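Local structure of evasin-3 (Rhipicephalus sanguineus, 6I31) at residues N16-C22 with C50-N56; N23-S28 with K46-C50. The protein is a tick salivary protein that neutralizes host CXC chemokines, binding CXCL8 one to one, disrupting its homodimer and inhibiting its interaction with CXCR2. One frame throughout, in Å; residues are numbered along the deposited sequence.

Contact 1: residues N16-C22 with C50-N56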
# COMPACT_ATOMS: atom_id res chain seq x y z
N ASN A 16 5.07 -3.55 13.13
CA ASN A 16 5.15 -2.10 12.96
C ASN A 16 4.56 -1.65 11.64
O ASN A 16 4.45 -0.44 11.44
CB ASN A 16 6.61 -1.61 13.02
CG ASN A 16 7.31 -1.87 14.31
OD1 ASN A 16 6.70 -1.92 15.39
ND2 ASN A 16 8.62 -2.00 14.23
N PHE A 17 4.19 -2.58 10.74
CA PHE A 17 3.77 -2.22 9.38
C PHE A 17 2.38 -2.60 8.99
O PHE A 17 1.90 -3.67 9.35
CB PHE A 17 4.77 -2.77 8.33
CG PHE A 17 6.16 -2.23 8.54
CD1 PHE A 17 6.47 -0.92 8.21
CD2 PHE A 17 7.16 -3.04 9.07
CE1 PHE A 17 7.75 -0.41 8.43
CE2 PHE A 17 8.43 -2.52 9.32
CZ PHE A 17 8.72 -1.21 9.01
N ASP A 18 1.71 -1.69 8.29
CA ASP A 18 0.36 -1.87 7.80
C ASP A 18 0.32 -1.83 6.27
O ASP A 18 1.15 -1.20 5.64
CB ASP A 18 -0.57 -0.76 8.35
CG ASP A 18 -0.77 -0.82 9.87
OD1 ASP A 18 -0.68 -1.93 10.44
OD2 ASP A 18 -1.02 0.26 10.48
N VAL A 19 -0.66 -2.53 5.67
CA VAL A 19 -0.85 -2.48 4.21
C VAL A 19 -1.91 -1.41 3.96
O VAL A 19 -2.95 -1.41 4.62
CB VAL A 19 -1.28 -3.85 3.60
CG1 VAL A 19 -1.56 -3.71 2.10
CG2 VAL A 19 -0.22 -4.92 3.84
N VAL A 20 -1.67 -0.53 3.02
CA VAL A 20 -2.64 0.51 2.69
C VAL A 20 -2.82 0.57 1.18
O VAL A 20 -1.97 0.10 0.42
CB VAL A 20 -2.28 1.91 3.30
CG1 VAL A 20 -2.19 1.86 4.83
CG2 VAL A 20 -0.98 2.46 2.70
N SER A 21 -3.90 1.24 0.74
CA SER A 21 -4.16 1.41 -0.68
C SER A 21 -3.18 2.35 -1.36
O SER A 21 -2.71 3.33 -0.77
CB SER A 21 -5.61 1.88 -0.90
OG SER A 21 -5.86 2.05 -2.29
N CYS A 22 -2.87 2.03 -2.60
CA CYS A 22 -2.01 2.82 -3.47
C CYS A 22 -2.87 3.35 -4.64
O CYS A 22 -2.38 3.78 -5.68
CB CYS A 22 -0.82 1.95 -3.90
SG CYS A 22 0.21 2.66 -5.19
N CYS A 50 -3.75 -2.08 -6.31
CA CYS A 50 -2.41 -1.72 -5.88
C CYS A 50 -2.42 -1.35 -4.42
O CYS A 50 -3.26 -0.58 -3.97
CB CYS A 50 -1.85 -0.59 -6.73
SG CYS A 50 -1.79 -0.98 -8.50
N TYR A 51 -1.45 -1.92 -3.68
CA TYR A 51 -1.29 -1.64 -2.25
C TYR A 51 0.15 -1.29 -1.96
O TYR A 51 1.01 -1.60 -2.78
CB TYR A 51 -1.69 -2.84 -1.40
CG TYR A 51 -3.10 -3.32 -1.64
CD1 TYR A 51 -4.19 -2.60 -1.16
CD2 TYR A 51 -3.35 -4.46 -2.39
CE1 TYR A 51 -5.51 -3.01 -1.41
CE2 TYR A 51 -4.66 -4.90 -2.63
CZ TYR A 51 -5.73 -4.16 -2.16
OH TYR A 51 -7.01 -4.59 -2.40
N LYS A 52 0.43 -0.83 -0.75
CA LYS A 52 1.80 -0.53 -0.30
C LYS A 52 1.89 -0.71 1.20
O LYS A 52 0.86 -0.72 1.89
CB LYS A 52 2.28 0.87 -0.74
CG LYS A 52 1.43 1.99 -0.11
CD LYS A 52 1.87 3.40 -0.60
CE LYS A 52 0.82 4.41 -0.14
NZ LYS A 52 1.07 5.76 -0.73
N ILE A 53 3.10 -0.89 1.69
CA ILE A 53 3.37 -1.10 3.09
C ILE A 53 3.90 0.17 3.69
O ILE A 53 4.85 0.76 3.17
CB ILE A 53 4.35 -2.26 3.30
CG1 ILE A 53 3.85 -3.55 2.55
CG2 ILE A 53 4.59 -2.48 4.78
CD1 ILE A 53 4.83 -4.69 2.66
N ILE A 54 3.29 0.59 4.81
CA ILE A 54 3.78 1.77 5.50
C ILE A 54 3.91 1.46 6.97
O ILE A 54 3.27 0.53 7.49
CB ILE A 54 2.86 3.04 5.23
CG1 ILE A 54 1.39 2.85 5.70
CG2 ILE A 54 2.88 3.44 3.74
CD1 ILE A 54 1.10 3.28 7.16
N GLY A 55 4.71 2.26 7.63
CA GLY A 55 4.86 2.25 9.08
C GLY A 55 4.44 3.62 9.58
O GLY A 55 4.79 4.63 8.98
N ASN A 56 3.73 3.69 10.70
CA ASN A 56 3.35 4.97 11.25
C ASN A 56 4.38 5.45 12.23
O ASN A 56 4.85 4.68 13.06
CB ASN A 56 2.03 4.82 12.02
CG ASN A 56 0.87 4.78 11.09
OD1 ASN A 56 0.42 5.81 10.60
ND2 ASN A 56 0.37 3.58 10.82
O HOH W 1 -2.07 2.59 9.47

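Contact 2: residues N23-S28 with K46-C50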
# COMPACT_ATOMS: atom_id res chain seq x y z
N ASN A 23 -4.21 3.33 -4.41
CA ASN A 23 -5.33 3.83 -5.19
C ASN A 23 -5.27 3.59 -6.71
O ASN A 23 -5.39 4.54 -7.48
CB ASN A 23 -5.54 5.33 -4.89
CG ASN A 23 -5.75 5.61 -3.42
OD1 ASN A 23 -6.73 5.17 -2.81
ND2 ASN A 23 -4.80 6.31 -2.82
N LYS A 24 -5.15 2.33 -7.13
CA LYS A 24 -5.10 2.00 -8.55
C LYS A 24 -5.50 0.54 -8.81
O LYS A 24 -5.09 -0.33 -8.05
CB LYS A 24 -3.68 2.29 -9.10
CG LYS A 24 -3.54 2.15 -10.61
CD LYS A 24 -2.19 2.66 -11.09
CE LYS A 24 -1.93 2.33 -12.55
NZ LYS A 24 -3.08 2.66 -13.44
N ASN A 25 -6.27 0.27 -9.88
CA ASN A 25 -6.61 -1.11 -10.26
C ASN A 25 -5.39 -1.68 -10.99
O ASN A 25 -4.62 -0.93 -11.60
CB ASN A 25 -7.82 -1.17 -11.24
CG ASN A 25 -9.08 -0.50 -10.78
OD1 ASN A 25 -9.99 -0.22 -11.57
ND2 ASN A 25 -9.18 -0.20 -9.51
N CYS A 26 -5.23 -2.99 -10.94
CA CYS A 26 -4.12 -3.64 -11.61
C CYS A 26 -4.52 -5.04 -12.03
O CYS A 26 -5.49 -5.61 -11.51
CB CYS A 26 -2.93 -3.67 -10.67
SG CYS A 26 -3.32 -4.45 -9.08
N THR A 27 -3.79 -5.59 -13.00
CA THR A 27 -4.00 -6.97 -13.45
C THR A 27 -2.66 -7.65 -13.34
O THR A 27 -1.65 -7.01 -13.61
CB THR A 27 -4.54 -7.03 -14.88
OG1 THR A 27 -3.53 -6.52 -15.75
CG2 THR A 27 -5.82 -6.23 -15.06
N SER A 28 -2.66 -8.92 -12.95
CA SER A 28 -1.46 -9.73 -12.83
C SER A 28 -0.73 -9.85 -14.17
O SER A 28 -1.39 -9.89 -15.23
CB SER A 28 -1.83 -11.14 -12.36
OG SER A 28 -2.80 -11.68 -13.24
N LYS A 46 -7.37 -12.60 -11.85
CA LYS A 46 -6.35 -11.87 -12.64
C LYS A 46 -6.39 -10.39 -12.26
O LYS A 46 -5.40 -9.69 -12.52
CB LYS A 46 -6.61 -12.00 -14.17
CG LYS A 46 -6.33 -13.38 -14.77
CD LYS A 46 -6.65 -13.39 -16.27
CE LYS A 46 -6.45 -14.75 -16.92
NZ LYS A 46 -6.83 -14.71 -18.35
N LYS A 47 -7.52 -9.87 -11.73
CA LYS A 47 -7.65 -8.43 -11.43
C LYS A 47 -7.68 -8.15 -9.94
O LYS A 47 -8.31 -8.89 -9.18
CB LYS A 47 -8.92 -7.86 -12.10
CG LYS A 47 -8.88 -7.91 -13.64
CD LYS A 47 -10.14 -7.32 -14.35
CE LYS A 47 -11.25 -8.35 -14.48
NZ LYS A 47 -12.32 -7.95 -15.46
N GLY A 48 -6.99 -7.09 -9.54
CA GLY A 48 -6.90 -6.70 -8.14
C GLY A 48 -6.66 -5.22 -7.98
O GLY A 48 -7.12 -4.41 -8.79
N HIS A 49 -5.98 -4.85 -6.89
CA HIS A 49 -5.71 -3.45 -6.58
C HIS A 49 -4.28 -3.28 -6.14
O HIS A 49 -3.67 -4.23 -5.64
CB HIS A 49 -6.65 -2.96 -5.48
CG HIS A 49 -8.07 -2.98 -5.90
ND1 HIS A 49 -8.84 -4.10 -5.73
CD2 HIS A 49 -8.78 -2.05 -6.58
CE1 HIS A 49 -10.01 -3.80 -6.26
NE2 HIS A 49 -10.02 -2.58 -6.76
N CYS A 50 -3.75 -2.08 -6.31
CA CYS A 50 -2.41 -1.72 -5.88
C CYS A 50 -2.42 -1.35 -4.42
O CYS A 50 -3.26 -0.58 -3.97
CB CYS A 50 -1.85 -0.59 -6.73
SG CYS A 50 -1.79 -0.98 -8.50
O HOH W 2 -5.69 0.40 -4.88

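Contact 1: residues N16-C22 with C50-N56
Val20, Lys52 and Cys22 lose the most surface as residues 16-22 and 50-56 pair into an antiparallel ribbon. Val20 and Lys52 form a hydrogen-bonded pair: Val20 N donates to Lys52 O and Lys52 N to Val20 O, both at 2.8 Å. Beta-branched Val20 suits an extended strand, and its CG2 lies 3.7 Å from Lys52 CG, so the lysine's aliphatic stem supplies the apolar surface, while Lys52 CE passes 3.7 Å from Ser21 O. On the same face Val20 CG1 reaches Ile54 CG1 at 3.8 Å. Further along, Asp18 and Ile54 exchange backbone bonds (Asp18 N to Ile54 O 2.8 Å, Ile54 N to Asp18 O 2.9 Å), and one water joins Asp18 OD2 to Asn56 ND2. The other face carries Phe17, Val19 and Ile53, with Phe17 CB 3.6 Å from Ile53 CG2. Cys22 closes the ladder, its N 3.0 Å from Cys50 O; the two CB atoms lie 3.9 Å apart, yet each cysteine is bonded elsewhere, Cys22 to Cys37 and Cys50 to Cys33. Strand 47-55 is also the partner of strands 24-27 and 38-40: already here the backbone of Cys50 hydrogen-bonds to Lys24, and that of Tyr51 to Phe38.

Contact 2: residues N23-S28 with K46-C50
Backbone hydrogen bonds set the register between residues 23-28 and 46-50. Cys26 and Gly48 form the hydrogen-bonded antiparallel pair, with Gly48 N 2.9 Å from Cys26 O and Cys26 N 3.2 Å from Gly48 O. On one flank Cys50 N donates to Lys24 O at 2.8 Å; on the other, Ser28 N donates to Lys46 O at 2.9 Å, and the short hydroxyl side chain of Ser28 adds a weak bond from OG to the same oxygen at 3.4 Å. A water bridges the end near the corner at Asn23, accepting from Lys24 N at 3.0 Å and donating to Cys50 O at 2.8 Å.

On the face carrying Cys26, Cys26 CB lies 3.6 Å from Cys50 SG, and Cys26 SG packs against the backbone at His49 C, 3.3 Å away. Gly48, opposite Cys26, has backbone angles (phi/psi -153/-151) easier for glycine than for other residues, and its missing side chain leaves the space beside Cys26 SG open. The sulfurs are committed elsewhere: Cys26 to Cys39 and Cys50 to Cys33.

Polar and long side chains occupy the other face, as suits an exposed surface. Asn25 ND2 approaches His49 CD2 at 3.5 Å, and Thr27 CG2 meets the methylene stem of Lys47 at CG, 3.8 Å away, while Thr27 OG1 is hydrogen-bonded to Gln30 NE2.

The pairing Cys22-Cys37, Cys26-Cys39 and Cys33-Cys50 (1-4, 2-5, 3-6) on a small antiparallel sheet is that of a knottin, in which the last disulfide threads the ring closed by the first two and the backbone; this scaffold directs the CXC-chemokine specificity of tick evasins.

Both contacts are built on strand 47-55, and Cys50 belongs to each; their centres lie 15 Å apart. Contact 1 uses the later part of that strand and pairs it with strand 17-22, while contact 2 uses its beginning and pairs it with strand 24-27. Between the two partner strands the chain turns a corner at Asn23, so they follow one another along a single long strand. In sequence, residues 23-28 and 46-49 fall between the segments of contact 1. Both reach the cystine-bonded region, contact 1 through Cys22 and Cys50, contact 2 through Cys26 and Cys50; contact 1 extends away as the more exposed ribbon, giving this small, helix-free protein one continuous antiparallel framework.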